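Local coordinates for protein hypothetical bacterial 6-phosphogluconolactonase (Bacteroides fragilis, PDB 3SCY) that is probably a lactone hydrolase of the 6-phosphogluconolactonase type, built as a seven-bladed beta-propeller, at residues A[95-99]-A[100-104]; A[302-305]-A[306-310]. All coordinates share one frame; numbering follows the deposited sequence.

Contact 1: residues A[95-99]-A[100-104]; sequences QKTMG and ADPCY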
loop_
_atom_site.group_PDB
_atom_site.type_symbol
_atom_site.label_atom_id
_atom_site.label_comp_id
_atom_site.label_asym_id
_atom_site.label_seq_id
_atom_site.Cartn_x
_atom_site.Cartn_y
_atom_site.Cartn_z
ATOM N N GLN A 95 10.396 -14.306 -9.262
ATOM C CA GLN A 95 9.430 -15.288 -9.753
ATOM C C GLN A 95 8.341 -14.553 -10.510
ATOM O O GLN A 95 7.930 -13.480 -10.083
ATOM C CB GLN A 95 8.829 -16.159 -8.629
ATOM C CG GLN A 95 9.822 -17.009 -7.830
ATOM C CD GLN A 95 10.318 -18.242 -8.553
ATOM O OE1 GLN A 95 10.042 -18.470 -9.744
ATOM N NE2 GLN A 95 11.071 -19.071 -7.845
ATOM N N LYS A 96 7.831 -15.145 -11.581
ATOM C CA LYS A 96 6.801 -14.525 -12.421
ATOM C C LYS A 96 5.424 -14.601 -11.760
ATOM O O LYS A 96 5.082 -15.602 -11.132
ATOM C CB LYS A 96 6.787 -15.214 -13.805
ATOM C CG LYS A 96 8.122 -15.125 -14.546
ATOM C CD LYS A 96 8.533 -13.687 -14.953
ATOM C CE LYS A 96 9.680 -13.658 -15.947
ATOM N NZ LYS A 96 10.982 -14.029 -15.326
ATOM N N THR A 97 4.638 -13.525 -11.893
ATOM C CA THR A 97 3.301 -13.502 -11.306
ATOM C C THR A 97 2.286 -14.195 -12.186
ATOM O O THR A 97 1.225 -14.549 -11.687
ATOM C CB THR A 97 2.837 -12.061 -11.101
ATOM O OG1 THR A 97 2.924 -11.355 -12.336
ATOM C CG2 THR A 97 3.626 -11.358 -10.055
HETATM N N MSE A 98 2.538 -14.241 -13.520
HETATM C CA MSE A 98 1.608 -14.793 -14.510
HETATM C C MSE A 98 0.278 -13.998 -14.451
HETATM O O MSE A 98 -0.810 -14.521 -14.685
HETATM C CB MSE A 98 1.436 -16.295 -14.338
HETATM C CG MSE A 98 2.674 -17.045 -14.862
HETATM SE SE MSE A 98 2.807 -18.792 -14.158
HETATM C CE MSE A 98 3.212 -18.365 -12.357
ATOM N N GLY A 99 0.430 -12.707 -14.181
ATOM C CA GLY A 99 -0.649 -11.738 -14.089
ATOM C C GLY A 99 -0.022 -10.375 -14.253
ATOM O O GLY A 99 0.886 -10.013 -13.504
ATOM N N ALA A 100 -0.451 -9.654 -15.280
ATOM C CA ALA A 100 0.145 -8.380 -15.641
ATOM C C ALA A 100 -0.067 -7.285 -14.616
ATOM O O ALA A 100 -1.100 -7.218 -13.948
ATOM C CB ALA A 100 -0.386 -7.929 -16.981
ATOM N N ASP A 101 0.947 -6.426 -14.516
ATOM C CA ASP A 101 1.038 -5.231 -13.681
ATOM C C ASP A 101 0.788 -5.478 -12.178
ATOM O O ASP A 101 -0.072 -4.823 -11.566
ATOM C CB ASP A 101 0.159 -4.091 -14.222
ATOM C CG ASP A 101 0.695 -3.525 -15.527
ATOM O OD1 ASP A 101 1.938 -3.440 -15.678
ATOM O OD2 ASP A 101 -0.121 -3.194 -16.405
ATOM N N PRO A 102 1.608 -6.343 -11.547
ATOM C CA PRO A 102 1.509 -6.507 -10.081
ATOM C C PRO A 102 1.786 -5.149 -9.464
ATOM O O PRO A 102 2.758 -4.499 -9.842
ATOM C CB PRO A 102 2.555 -7.583 -9.768
ATOM C CG PRO A 102 3.571 -7.447 -10.911
ATOM C CD PRO A 102 2.727 -7.133 -12.113
ATOM N N CYS A 103 0.876 -4.659 -8.579
ATOM C CA CYS A 103 0.992 -3.275 -8.115
ATOM C C CYS A 103 0.880 -3.138 -6.607
ATOM O O CYS A 103 0.906 -2.014 -6.083
ATOM C CB CYS A 103 -0.078 -2.431 -8.800
ATOM S SG CYS A 103 -1.769 -2.911 -8.345
ATOM N N TYR A 104 0.744 -4.250 -5.907
ATOM C CA TYR A 104 0.619 -4.299 -4.457
ATOM C C TYR A 104 1.017 -5.670 -3.999
ATOM O O TYR A 104 0.780 -6.637 -4.738
ATOM C CB TYR A 104 -0.831 -4.019 -4.001
ATOM C CG TYR A 104 -0.938 -3.556 -2.555
ATOM C CD1 TYR A 104 -1.027 -4.475 -1.506
ATOM C CD2 TYR A 104 -1.071 -2.213 -2.250
ATOM C CE1 TYR A 104 -1.162 -4.057 -0.178
ATOM C CE2 TYR A 104 -1.242 -1.780 -0.933
ATOM C CZ TYR A 104 -1.264 -2.703 0.101
ATOM O OH TYR A 104 -1.480 -2.266 1.386
#
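T97 and P102 face each other across the mouth of a tight loop, and the methyl branch of the threonine makes the side-chain contact. CG2 of T97 lies 3.9 Å from CB of P102 and 4.0 Å from its CG, so a single methyl group rests against the CB-CG edge of the pyrrolidine ring, the two side chains set at a slant to one another. The threonine's two branches are divided between the apolar and the polar side of the turn. With chi1 at 55°, OG1 sits between the backbone N and the carbonyl carbon and is directed into the loop, while CG2 is left to meet the ring. The hydroxyl donates to the carbonyl of G99, OG1 to O being 2.7 Å, and it approaches that oxygen from the side at a C=O...OG1 angle of 132°, tilted 25° out of the carbonyl plane. The same oxygen also lies against the nitrogen end of the ring, with G99 O 3.7 Å from P102 CD. G99 O thus has the hydroxyl as hydrogen-bond donor and the proline CD packed nearby, and the bond spans T97 to G99, closing the loop over M98.

T97 packs on T114, N116 and F125, and P102 shares N116 and adds A75, which buries the pair between neighbouring sheets. D101, its side chain turned out of the turn, hydrogen-bonds through OD2 to S118 OG. The loop carries the chain from strand 88-96, the outermost of one blade, to strand 102-107, the first of the next, which is the blade-to-blade connection of a beta-propeller.

Contact 2: residues A[302-305]-A[306-310]; sequences QLTG and IHPRN. With NA (sodium ion), chain E.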
loop_
_atom_site.group_PDB
_atom_site.type_symbol
_atom_site.label_atom_id
_atom_site.label_comp_id
_atom_site.label_asym_id
_atom_site.label_seq_id
_atom_site.Cartn_x
_atom_site.Cartn_y
_atom_site.Cartn_z
ATOM N N GLN A 302 -4.183 19.458 2.410
ATOM C CA GLN A 302 -2.816 19.900 2.173
ATOM C C GLN A 302 -2.417 19.651 0.735
ATOM O O GLN A 302 -2.335 18.503 0.310
ATOM C CB GLN A 302 -1.856 19.168 3.129
ATOM C CG GLN A 302 -0.371 19.466 2.833
ATOM C CD GLN A 302 0.025 20.886 3.122
ATOM O OE1 GLN A 302 -0.025 21.341 4.260
ATOM N NE2 GLN A 302 0.411 21.626 2.107
ATOM N N LEU A 303 -2.131 20.721 0.005
ATOM C CA LEU A 303 -1.655 20.589 -1.370
ATOM C C LEU A 303 -0.239 20.069 -1.357
ATOM O O LEU A 303 0.563 20.468 -0.518
ATOM C CB LEU A 303 -1.735 21.928 -2.099
ATOM C CG LEU A 303 -3.159 22.418 -2.402
ATOM C CD1 LEU A 303 -3.138 23.859 -2.894
ATOM C CD2 LEU A 303 -3.826 21.550 -3.492
ATOM N N THR A 304 0.067 19.168 -2.283
ATOM C CA THR A 304 1.402 18.586 -2.322
ATOM C C THR A 304 2.021 18.783 -3.682
ATOM O O THR A 304 1.408 19.372 -4.572
ATOM C CB THR A 304 1.300 17.054 -2.047
ATOM O OG1 THR A 304 0.486 16.443 -3.045
ATOM C CG2 THR A 304 0.770 16.712 -0.655
ATOM N N GLY A 305 3.191 18.189 -3.856
ATOM C CA GLY A 305 3.818 18.046 -5.165
ATOM C C GLY A 305 2.923 17.173 -6.036
ATOM O O GLY A 305 1.933 16.587 -5.564
ATOM N N ILE A 306 3.248 17.074 -7.308
ATOM C CA ILE A 306 2.375 16.402 -8.266
ATOM C C ILE A 306 2.470 14.903 -8.232
ATOM O O ILE A 306 3.553 14.322 -8.275
ATOM C CB ILE A 306 2.609 16.923 -9.711
ATOM C CG1 ILE A 306 2.579 18.477 -9.752
ATOM C CG2 ILE A 306 1.603 16.302 -10.704
ATOM C CD1 ILE A 306 1.295 19.182 -9.178
ATOM N N HIS A 307 1.280 14.291 -8.240
ATOM C CA HIS A 307 1.030 12.856 -8.300
ATOM C C HIS A 307 1.442 12.130 -7.002
ATOM O O HIS A 307 2.275 11.213 -7.033
ATOM C CB HIS A 307 1.678 12.224 -9.540
ATOM C CG HIS A 307 0.973 10.986 -10.012
ATOM N ND1 HIS A 307 -0.048 11.048 -10.946
ATOM C CD2 HIS A 307 1.150 9.687 -9.639
ATOM C CE1 HIS A 307 -0.429 9.793 -11.143
ATOM N NE2 HIS A 307 0.254 8.942 -10.370
ATOM N N PRO A 308 0.750 12.475 -5.877
ATOM C CA PRO A 308 0.981 11.768 -4.594
ATOM C C PRO A 308 0.305 10.395 -4.581
ATOM O O PRO A 308 -0.709 10.182 -3.930
ATOM C CB PRO A 308 0.339 12.706 -3.564
ATOM C CG PRO A 308 -0.778 13.382 -4.317
ATOM C CD PRO A 308 -0.249 13.560 -5.729
ATOM N N ARG A 309 0.873 9.434 -5.308
ATOM C CA ARG A 309 0.298 8.084 -5.395
ATOM C C ARG A 309 0.435 7.272 -4.066
ATOM O O ARG A 309 -0.314 6.320 -3.819
ATOM C CB ARG A 309 1.026 7.352 -6.536
ATOM C CG ARG A 309 0.767 5.852 -6.677
ATOM C CD ARG A 309 1.347 5.340 -8.004
ATOM N NE ARG A 309 1.319 3.872 -8.051
ATOM C CZ ARG A 309 0.593 3.150 -8.900
ATOM N NH1 ARG A 309 -0.157 3.749 -9.826
ATOM N NH2 ARG A 309 0.609 1.820 -8.835
ATOM N N ASN A 310 1.405 7.663 -3.229
ATOM C CA ASN A 310 1.710 6.956 -1.999
ATOM C C ASN A 310 2.243 7.912 -0.962
ATOM O O ASN A 310 2.910 8.883 -1.303
ATOM C CB ASN A 310 2.777 5.882 -2.314
ATOM C CG ASN A 310 3.191 5.068 -1.108
ATOM O OD1 ASN A 310 4.089 5.445 -0.350
ATOM N ND2 ASN A 310 2.474 3.994 -0.850
HETATM NA NA NA E . -1.098 22.608 5.743
HETATM O O HOH W 1 0.065 24.544 5.487
HETATM O O HOH W 2 -2.792 23.291 3.924
HETATM O O HOH W 3 -2.594 23.727 7.620
HETATM O O HOH W 4 -3.112 21.058 6.490
#
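T304 sets its hydroxyl against the CB-CG side of P308: OG1 lies 3.5 Å from CG and 3.8 Å from CB of the proline, so here the polar branch, not the methyl, meets the pyrrolidine. The hydroxyl also donates to G305 O at 2.9 Å, lying in the carbonyl plane and using a lone pair of that oxygen. G305 O in turn stands 3.7 Å from P308 CD, and the proline is itself the centre of an inverse gamma turn, closed by R309 N donating to H307 O.

This loop links strand 296-303, the outer strand of one propeller blade, to strand 310-313, the inner strand of the next. Around it, the backbone N of G305 is taken by Q331 OE1 and that of H307 by D282 OD2, while T304 and P308 both pack on V322.

At the outer end the chain of Q302 can be traced to a metal. From CB the side chain runs out with CG anti to the backbone N, and a bend at CG (chi2 68°) turns CD aside, so that the two arms of the amide part company. NE2 folds back to the main chain and donates to L303 O over 2.9 Å in an almost straight bond, 178° at the hydrogen; the acceptor lies in the plane of the amide, which fixes its rotation. The other arm of Q302, OE1, binds the sodium ion at 2.2 Å, with a CD-OE1-NA angle of 148°. Four waters and L342 O complete a six-ligand shell with OE1; of the waters, water 1 is bound at 2.3 Å, and water 3, at 2.6 Å from NA, stands roughly opposite OE1.

Contacts 1 and 2 are equivalent crossings between successive blades, at two places round the propeller, their centres 26 Å apart. In both, a threonine hydroxyl binds a glycine carbonyl and a left-handed residue, D101 or H307, precedes the proline. The nearest atoms of contacts 1 and 2 are about 4 Å apart, without touching. R309 makes this approach, its NH2 lying 4.3 Å from C103 CB. R309 NH2 hydrogen-bonds an unidentified molecule, probably from the crystallisation liquor, and the D101 side chain lies about 5 Å from one; this may mark a pocket near the central channel. The sodium ion belongs to the other end of contact 2, NA lying about 25 Å from R309 NH2.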